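Local coordinates for peptidoglycan N-acetylglucosamine deacetylase (Agathobacter rectalis, PDB 5JMU), which probably removes acetyl groups from the N-acetylglucosamine of peptidoglycan by hydrolysis, this chain being its zinc-binding catalytic domain, at residues L37-D42 with A67-T72; L146-N151 with S217-H222. One frame throughout, in Å; residues are numbered along the deposited sequence.

The two contacts lie on opposite sides of the centre of this catalytic domain, their centres 21 Å apart and their nearest atoms about 7 Å apart without touching. Contact 1 joins helix 34-43 to the turn after helix 61-68, away from the metal. Its second segment nonetheless runs into strand 72-77, which carries the zinc ligand His76. Contact 2 ties the run 146-151 to the segment 217-222 near the end of the chain and comes closer to the metal site: the side chain of Trp150 lies about 8 Å from the zinc ion and about 7 Å from the side chain of His76. Contact 1 closes along the chain before contact 2 opens.

Contact 1 (L37-D42 with A67-T72); sequences LLDVLD and AKRGHT
The guanidinium of Arg69 has Leu38 CB over one face, with Leu38 CB and Arg69 NH1 3.7 Å apart, while Asp39 OD1 lies at its edge, close to its plane. The second flat group, the ring of His71, is met obliquely by two leucines of helix 34-43: Leu38 CD2 is 3.6 Å from His71 CD2, and Leu41 CD1 is 3.6 Å from His71 CE1. The carbonyl oxygen of Arg69 lies above one face of this ring, towards the rim, and a water sits at its edge, 2.8 Å from His71 NE2. That water also donates to Leu38 O and, weakly, to Asp42 OD1.

The chain of Arg69 is extended from CG to NE (chi3 -167°, NE anti to CG). Its NH1 forms two salt bridges, one to Asp39 OD1 at 3.2 Å, nearly straight at 167°, and one to Asp42 OD2 at 2.9 Å, where the 123° angle at the hydrogen marks a weak hydrogen bond. Helix 61-68 ends in a Schellman motif with Gly70 at positive phi, between Arg69 and His71.

Outside the pair, Glu65 binds Arg69 NE and the backbone N of Ala48 bonds to His71 ND1. With three acidic side chains around one guanidinium, its positive charge is probably well stabilised, and the network pins one helix to the turn that ends the other.

Contact 2 (L146-N151 with S217-H222); sequences LYCDWN and SPMSHH
Tyr147 and His221 lie in an offset stack, ring planes 2° apart and centroids 3.8 Å apart, with His221 NE2 over the centre of the tyrosine ring. Segment 146-151 lies in the NodB homology region of this CE4-type domain, and the loop 217-222, after strand 209-210, packs against it. The Asp149-Trp150 pair probably corresponds to the Asp-Trp motif (motif 4) of CE4 deacetylases, whose tryptophan lines the substrate groove in relatives. His221 also reaches the tyrosine backbone: from within its ring plane, His221 NE2 donates to Tyr147 O at 2.9 Å, a bent bond (133° at the hydrogen) with the donor tilted out of the carbonyl plane.

At the other end, His222 turns its edge to the face of Trp150, planes 71° apart and CE1 over the centre of the indole six-membered ring. His222 NE2 donates to Trp150 O at 2.9 Å, so one imidazole holds both the side chain and the carbonyl of the tryptophan. Over a face of that imidazole lies Asp149 CB, 3.4 Å from the ring centroid in a CH-pi contact.

Two bonds to backbone N-H groups join the segments at Asp149: Asp149 N donates to Ser220 O at 2.7 Å, and Asp149 OD2 accepts an almost straight bond from His222 N at 2.8 Å on its anti lone pair. Met219, present as selenomethionine, is bent at chi2 and chi3, and its SE lies 3.7 Å from Cys148 CB and also touches Leu146 CB.

A second shell fixes these groups. Arg115 donates to the carbonyls of Cys148 and Asp149, Phe116 meets the Tyr147 ring edge-to-face, and Ser120 OG gives Asp149 OD2 a second hydrogen bond. His222 is held at both ring nitrogens, since its ND1 is hydrogen-bonded to Ser121 OG.

Contact 1 (L37-D42 with A67-T72)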
ATOM      1  N   LEU A  37       2.344 -13.850  -6.851  1.00 14.39           N
ATOM      2  CA  LEU A  37       1.296 -12.828  -6.881  1.00 12.75           C
ATOM      3  C   LEU A  37       1.347 -12.087  -8.225  1.00 15.75           C
ATOM      4  O   LEU A  37       0.310 -11.854  -8.856  1.00 15.47           O
ATOM      5  CB  LEU A  37       1.481 -11.850  -5.708  1.00 12.61           C
ATOM      6  CG  LEU A  37       0.553 -10.622  -5.748  1.00 12.69           C
ATOM      7  CD1 LEU A  37      -0.957 -11.010  -5.840  1.00 14.84           C
ATOM      8  CD2 LEU A  37       0.804  -9.763  -4.505  1.00 13.49           C
ATOM      9  N   LEU A  38       2.544 -11.706  -8.669  1.00 14.42           N
ATOM     10  CA  LEU A  38       2.649 -11.020  -9.975  1.00 14.73           C
ATOM     11  C   LEU A  38       2.097 -11.880 -11.126  1.00 14.88           C
ATOM     12  O   LEU A  38       1.508 -11.367 -12.083  1.00 17.11           O
ATOM     13  CB  LEU A  38       4.102 -10.632 -10.260  1.00 14.70           C
ATOM     14  CG  LEU A  38       4.626  -9.576  -9.306  1.00 14.17           C
ATOM     15  CD1 LEU A  38       6.095  -9.304  -9.718  1.00 17.68           C
ATOM     16  CD2 LEU A  38       3.776  -8.306  -9.407  1.00 17.16           C
ATOM     17  N   ASP A  39       2.289 -13.190 -11.034  1.00 15.79           N
ATOM     18  CA  ASP A  39       1.828 -14.113 -12.052  1.00 15.21           C
ATOM     19  C   ASP A  39       0.301 -14.144 -12.041  1.00 18.38           C
ATOM     20  O   ASP A  39      -0.347 -14.184 -13.092  1.00 17.86           O
ATOM     21  CB  ASP A  39       2.396 -15.520 -11.784  1.00 17.98           C
ATOM     22  CG  ASP A  39       3.893 -15.614 -12.064  1.00 24.66           C
ATOM     23  OD1 ASP A  39       4.434 -14.716 -12.725  1.00 24.88           O
ATOM     24  OD2 ASP A  39       4.529 -16.598 -11.627  1.00 27.88           O
ATOM     25  N   VAL A  40      -0.288 -14.149 -10.841  1.00 18.11           N
ATOM     26  CA  VAL A  40      -1.763 -14.115 -10.750  1.00 16.74           C
ATOM     27  C   VAL A  40      -2.331 -12.810 -11.327  1.00 16.95           C
ATOM     28  O   VAL A  40      -3.322 -12.830 -12.078  1.00 16.22           O
ATOM     29  CB  VAL A  40      -2.245 -14.271  -9.288  1.00 16.24           C
ATOM     30  CG1 VAL A  40      -3.750 -13.927  -9.130  1.00 19.55           C
ATOM     31  CG2 VAL A  40      -1.984 -15.675  -8.783  1.00 18.65           C
ATOM     32  N   LEU A  41      -1.705 -11.687 -10.974  1.00 14.03           N
ATOM     33  CA  LEU A  41      -2.182 -10.397 -11.483  1.00 13.51           C
ATOM     34  C   LEU A  41      -2.098 -10.380 -13.011  1.00 17.18           C
ATOM     35  O   LEU A  41      -3.020  -9.870 -13.674  1.00 18.45           O
ATOM     36  CB  LEU A  41      -1.385  -9.238 -10.859  1.00 13.12           C
ATOM     37  CG  LEU A  41      -1.578  -9.089  -9.353  1.00 12.04           C
ATOM     38  CD1 LEU A  41      -0.549  -8.102  -8.784  1.00 14.60           C
ATOM     39  CD2 LEU A  41      -3.046  -8.690  -8.982  1.00 14.48           C
ATOM     40  N   ASP A  42      -1.012 -10.931 -13.560  1.00 15.32           N
ATOM     41  CA  ASP A  42      -0.873 -11.034 -15.013  1.00 16.45           C
ATOM     42  C   ASP A  42      -1.939 -11.937 -15.633  1.00 19.71           C
ATOM     43  O   ASP A  42      -2.457 -11.652 -16.715  1.00 20.97           O
ATOM     44  CB  ASP A  42       0.488 -11.578 -15.382  1.00 18.84           C
ATOM     45  CG  ASP A  42       1.565 -10.521 -15.349  1.00 20.58           C
ATOM     46  OD1 ASP A  42       1.239  -9.304 -15.198  1.00 22.11           O
ATOM     47  OD2 ASP A  42       2.748 -10.910 -15.479  1.00 23.82           O
ATOM     48  N   ALA A  67       7.410  -2.824 -11.227  1.00 14.09           N
ATOM     49  CA  ALA A  67       7.292  -1.660 -12.098  1.00 15.03           C
ATOM     50  C   ALA A  67       7.249  -2.097 -13.564  1.00 15.93           C
ATOM     51  O   ALA A  67       6.450  -1.552 -14.348  1.00 14.11           O
ATOM     52  CB  ALA A  67       8.445  -0.667 -11.848  1.00 15.06           C
ATOM     53  N   LYS A  68       8.102  -3.056 -13.946  1.00 13.01           N
ATOM     54  CA  LYS A  68       8.154  -3.486 -15.336  1.00 13.46           C
ATOM     55  C   LYS A  68       6.813  -3.999 -15.799  1.00 15.38           C
ATOM     56  O   LYS A  68       6.446  -3.792 -16.990  1.00 17.33           O
ATOM     57  CB  LYS A  68       9.236  -4.578 -15.533  1.00 17.37           C
ATOM     58  CG  LYS A  68       9.319  -5.205 -16.908  1.00 26.17           C
ATOM     59  CD  LYS A  68      10.429  -6.260 -16.941  1.00 30.47           C
ATOM     60  CE  LYS A  68      10.626  -6.805 -18.355  1.00 32.35           C
ATOM     61  NZ  LYS A  68      11.569  -7.980 -18.370  1.00 35.27           N
ATOM     62  N   ARG A  69       6.090  -4.659 -14.888  1.00 13.34           N
ATOM     63  CA  ARG A  69       4.808  -5.271 -15.229  1.00 13.61           C
ATOM     64  C   ARG A  69       3.638  -4.295 -15.118  1.00 17.11           C
ATOM     65  O   ARG A  69       2.495  -4.674 -15.355  1.00 16.64           O
ATOM     66  CB  ARG A  69       4.560  -6.513 -14.366  1.00 16.57           C
ATOM     67  CG  ARG A  69       5.556  -7.619 -14.683  1.00 17.84           C
ATOM     68  CD  ARG A  69       5.175  -8.908 -13.997  1.00 21.93           C
ATOM     69  NE  ARG A  69       6.255  -9.909 -14.024  1.00 26.59           N
ATOM     70  CZ  ARG A  69       6.080 -11.208 -13.831  1.00 23.74           C
ATOM     71  NH1 ARG A  69       4.853 -11.722 -13.665  1.00 22.36           N
ATOM     72  NH2 ARG A  69       7.137 -11.992 -13.825  1.00 26.81           N
ATOM     73  N   GLY A  70       3.924  -3.037 -14.808  1.00 16.01           N
ATOM     74  CA  GLY A  70       2.900  -2.020 -14.889  1.00 12.97           C
ATOM     75  C   GLY A  70       2.235  -1.658 -13.562  1.00 12.49           C
ATOM     76  O   GLY A  70       1.283  -0.862 -13.532  1.00 13.85           O
ATOM     77  N   HIS A  71       2.723  -2.238 -12.475  1.00 12.11           N
ATOM     78  CA  HIS A  71       2.162  -1.910 -11.148  1.00 11.72           C
ATOM     79  C   HIS A  71       2.739  -0.621 -10.607  1.00 11.91           C
ATOM     80  O   HIS A  71       3.772  -0.159 -11.073  1.00 12.81           O
ATOM     81  CB  HIS A  71       2.448  -3.042 -10.164  1.00 11.65           C
ATOM     82  CG  HIS A  71       1.958  -4.344 -10.671  1.00 12.21           C
ATOM     83  ND1 HIS A  71       0.611  -4.599 -10.821  1.00 12.60           N
ATOM     84  CD2 HIS A  71       2.613  -5.424 -11.158  1.00 12.59           C
ATOM     85  CE1 HIS A  71       0.453  -5.782 -11.384  1.00 13.45           C
ATOM     86  NE2 HIS A  71       1.655  -6.314 -11.578  1.00 13.17           N
ATOM     87  N   THR A  72       2.030  -0.016  -9.650  1.00 11.04           N
ATOM     88  CA  THR A  72       2.563   1.146  -8.960  1.00 10.67           C
ATOM     89  C   THR A  72       3.482   0.697  -7.832  1.00 11.74           C
ATOM     90  O   THR A  72       3.111  -0.143  -7.019  1.00 10.89           O
ATOM     91  CB  THR A  72       1.417   1.998  -8.403  1.00 10.90           C
ATOM     92  OG1 THR A  72       0.685   2.524  -9.546  1.00 12.42           O
ATOM     93  CG2 THR A  72       1.971   3.127  -7.495  1.00 10.32           C
TER
HETATM   94  O   HOH W   1       2.062  -8.853 -12.782  1.00 15.93           O
HETATM   95  O   HOH W   2       1.998  -7.337 -17.071  1.00 25.39           O

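Contact 2 (L146-N151 with S217-H222)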
ATOM      1  N   LEU A 146       2.368  11.950  -1.934  1.00 10.92           N
ATOM      2  CA  LEU A 146       0.989  11.602  -1.612  1.00 11.17           C
ATOM      3  C   LEU A 146       1.041  10.447  -0.654  1.00 11.24           C
ATOM      4  O   LEU A 146       2.006   9.681  -0.681  1.00 12.28           O
ATOM      5  CB  LEU A 146       0.204  11.171  -2.850  1.00 13.01           C
ATOM      6  CG  LEU A 146       0.156  12.254  -3.926  1.00 14.65           C
ATOM      7  CD1 LEU A 146      -0.185  11.626  -5.280  1.00 18.13           C
ATOM      8  CD2 LEU A 146      -0.818  13.311  -3.526  1.00 17.25           C
ATOM      9  N   TYR A 147       0.048  10.321   0.222  1.00  9.73           N
ATOM     10  CA  TYR A 147       0.027   9.128   1.078  1.00 11.35           C
ATOM     11  C   TYR A 147      -1.364   8.517   1.018  1.00 11.88           C
ATOM     12  O   TYR A 147      -2.347   9.203   0.743  1.00 11.47           O
ATOM     13  CB  TYR A 147       0.416   9.434   2.535  1.00 11.34           C
ATOM     14  CG  TYR A 147      -0.557  10.291   3.340  1.00 10.25           C
ATOM     15  CD1 TYR A 147      -0.506  11.692   3.299  1.00 14.22           C
ATOM     16  CD2 TYR A 147      -1.528   9.680   4.156  1.00 10.16           C
ATOM     17  CE1 TYR A 147      -1.391  12.474   4.077  1.00 14.72           C
ATOM     18  CE2 TYR A 147      -2.406  10.439   4.933  1.00 13.23           C
ATOM     19  CZ  TYR A 147      -2.354  11.820   4.867  1.00 14.50           C
ATOM     20  OH  TYR A 147      -3.252  12.537   5.650  1.00 17.36           O
ATOM     21  N   CYS A 148      -1.434   7.220   1.239  1.00  9.75           N
ATOM     22  CA  CYS A 148      -2.723   6.515   1.151  1.00 10.04           C
ATOM     23  C   CYS A 148      -2.839   5.498   2.291  1.00  9.21           C
ATOM     24  O   CYS A 148      -1.903   4.734   2.576  1.00 10.33           O
ATOM     25  CB  CYS A 148      -2.815   5.820  -0.205  1.00 11.37           C
ATOM     26  SG  CYS A 148      -4.471   5.207  -0.591  1.00 12.57           S
ATOM     27  N   ASP A 149      -3.964   5.576   3.010  1.00  9.04           N
ATOM     28  CA  ASP A 149      -4.348   4.548   3.961  1.00  8.79           C
ATOM     29  C   ASP A 149      -5.215   3.507   3.233  1.00 10.81           C
ATOM     30  O   ASP A 149      -4.842   3.097   2.149  1.00 11.17           O
ATOM     31  CB  ASP A 149      -5.055   5.226   5.141  1.00  9.53           C
ATOM     32  CG  ASP A 149      -4.113   6.158   5.897  1.00 13.72           C
ATOM     33  OD1 ASP A 149      -2.934   5.763   6.146  1.00 11.15           O
ATOM     34  OD2 ASP A 149      -4.508   7.286   6.234  1.00 13.96           O
ATOM     35  N   TRP A 150      -6.349   3.093   3.808  1.00 11.36           N
ATOM     36  CA  TRP A 150      -7.183   2.078   3.156  1.00 11.06           C
ATOM     37  C   TRP A 150      -8.599   2.169   3.721  1.00 11.76           C
ATOM     38  O   TRP A 150      -8.798   2.769   4.770  1.00 12.66           O
ATOM     39  CB  TRP A 150      -6.615   0.656   3.383  1.00 10.93           C
ATOM     40  CG  TRP A 150      -6.520   0.310   4.854  1.00 12.82           C
ATOM     41  CD1 TRP A 150      -7.443  -0.415   5.606  1.00 15.97           C
ATOM     42  CD2 TRP A 150      -5.444   0.644   5.756  1.00 11.81           C
ATOM     43  NE1 TRP A 150      -7.004  -0.503   6.918  1.00 17.04           N
ATOM     44  CE2 TRP A 150      -5.784   0.135   7.029  1.00 16.42           C
ATOM     45  CE3 TRP A 150      -4.216   1.329   5.606  1.00 11.70           C
ATOM     46  CZ2 TRP A 150      -4.937   0.280   8.155  1.00 18.74           C
ATOM     47  CZ3 TRP A 150      -3.395   1.488   6.726  1.00 14.62           C
ATOM     48  CH2 TRP A 150      -3.757   0.962   7.977  1.00 14.87           C
ATOM     49  N   ASN A 151      -9.586   1.605   3.006  1.00 10.33           N
ATOM     50  CA  ASN A 151     -10.924   1.540   3.571  1.00  9.66           C
ATOM     51  C   ASN A 151     -11.535   0.131   3.464  1.00 12.52           C
ATOM     52  O   ASN A 151     -12.720  -0.022   3.743  1.00 12.61           O
ATOM     53  CB  ASN A 151     -11.869   2.573   2.911  1.00 11.91           C
ATOM     54  CG  ASN A 151     -12.026   2.349   1.425  1.00 11.16           C
ATOM     55  OD1 ASN A 151     -11.525   1.373   0.877  1.00 10.79           O
ATOM     56  ND2 ASN A 151     -12.750   3.253   0.760  1.00 11.61           N
ATOM     57  N   SER A 217      -5.141   9.688  -8.683  1.00 14.59           N
ATOM     58  CA  SER A 217      -6.182   8.946  -7.963  1.00 13.72           C
ATOM     59  C   SER A 217      -6.624   9.684  -6.706  1.00 14.69           C
ATOM     60  O   SER A 217      -5.812  10.312  -6.018  1.00 16.12           O
ATOM     61  CB  SER A 217      -5.702   7.548  -7.534  1.00 12.69           C
ATOM     62  OG  SER A 217      -5.255   6.819  -8.660  1.00 14.75           O
ATOM     63  N   PRO A 218      -7.907   9.535  -6.354  1.00 13.92           N
ATOM     64  CA  PRO A 218      -8.288   9.964  -4.994  1.00 13.24           C
ATOM     65  C   PRO A 218      -7.529   9.124  -3.963  1.00 18.05           C
ATOM     66  O   PRO A 218      -7.385   7.918  -4.170  1.00 21.78           O
ATOM     67  CB  PRO A 218      -9.813   9.712  -4.952  1.00 13.35           C
ATOM     68  CG  PRO A 218     -10.026   8.545  -5.941  1.00 19.16           C
ATOM     69  CD  PRO A 218      -8.996   8.853  -7.080  1.00 15.99           C
HETATM   70  N   MSE A 219      -6.993   9.750  -2.910  1.00 13.95           N
HETATM   71  CA  MSE A 219      -6.351   8.999  -1.834  1.00 15.43           C
HETATM   72  C   MSE A 219      -7.362   8.683  -0.736  1.00 17.28           C
HETATM   73  O   MSE A 219      -8.323   9.423  -0.518  1.00 20.95           O
HETATM   74  CB  MSE A 219      -5.180   9.807  -1.212  1.00 17.72           C
HETATM   75  CG  MSE A 219      -4.059  10.186  -2.187  1.00 17.78           C
HETATM   76 SE   MSE A 219      -2.940   8.666  -2.624  0.70 16.29          SE
HETATM   77  CE  MSE A 219      -3.462   8.356  -4.492  1.00 16.62           C
ATOM     78  N   SER A 220      -7.114   7.592  -0.030  1.00 13.11           N
ATOM     79  CA  SER A 220      -7.916   7.244   1.131  1.00 14.93           C
ATOM     80  C   SER A 220      -7.131   7.720   2.348  1.00 12.22           C
ATOM     81  O   SER A 220      -5.994   7.244   2.548  1.00 16.17           O
ATOM     82  CB  SER A 220      -8.146   5.727   1.166  1.00 20.05           C
ATOM     83  OG  SER A 220      -8.868   5.346   2.313  1.00 27.95           O
ATOM     84  N   HIS A 221      -7.686   8.677   3.108  1.00 13.30           N
ATOM     85  CA  HIS A 221      -7.004   9.188   4.311  1.00 11.96           C
ATOM     86  C   HIS A 221      -7.788   8.917   5.575  1.00 14.49           C
ATOM     87  O   HIS A 221      -8.980   9.284   5.678  1.00 19.23           O
ATOM     88  CB  HIS A 221      -6.772  10.705   4.243  1.00 15.28           C
ATOM     89  CG  HIS A 221      -5.714  11.113   3.269  1.00 14.09           C
ATOM     90  ND1 HIS A 221      -5.411  12.437   3.005  1.00 20.84           N
ATOM     91  CD2 HIS A 221      -4.889  10.371   2.487  1.00 13.31           C
ATOM     92  CE1 HIS A 221      -4.447  12.494   2.097  1.00 21.79           C
ATOM     93  NE2 HIS A 221      -4.104  11.255   1.778  1.00 14.07           N
ATOM     94  N   HIS A 222      -7.129   8.325   6.543  1.00 12.55           N
ATOM     95  CA  HIS A 222      -7.726   8.161   7.864  1.00 12.77           C
ATOM     96  C   HIS A 222      -7.649   9.464   8.641  1.00 16.97           C
ATOM     97  O   HIS A 222      -7.043  10.424   8.176  1.00 17.08           O
ATOM     98  CB  HIS A 222      -6.946   7.115   8.647  1.00 12.73           C
ATOM     99  CG  HIS A 222      -7.071   5.712   8.137  1.00 13.64           C
ATOM    100  ND1 HIS A 222      -6.308   4.690   8.643  1.00 13.36           N
ATOM    101  CD2 HIS A 222      -7.882   5.162   7.203  1.00 12.25           C
ATOM    102  CE1 HIS A 222      -6.635   3.555   8.033  1.00 15.51           C
ATOM    103  NE2 HIS A 222      -7.584   3.815   7.157  1.00 13.23           N
TER
HETATM  104  O   HOH W   3      -1.874  12.572   0.203  1.00 14.59           O
HETATM  105  O   HOH W   4      -4.459  11.113   7.455  1.00 16.19           O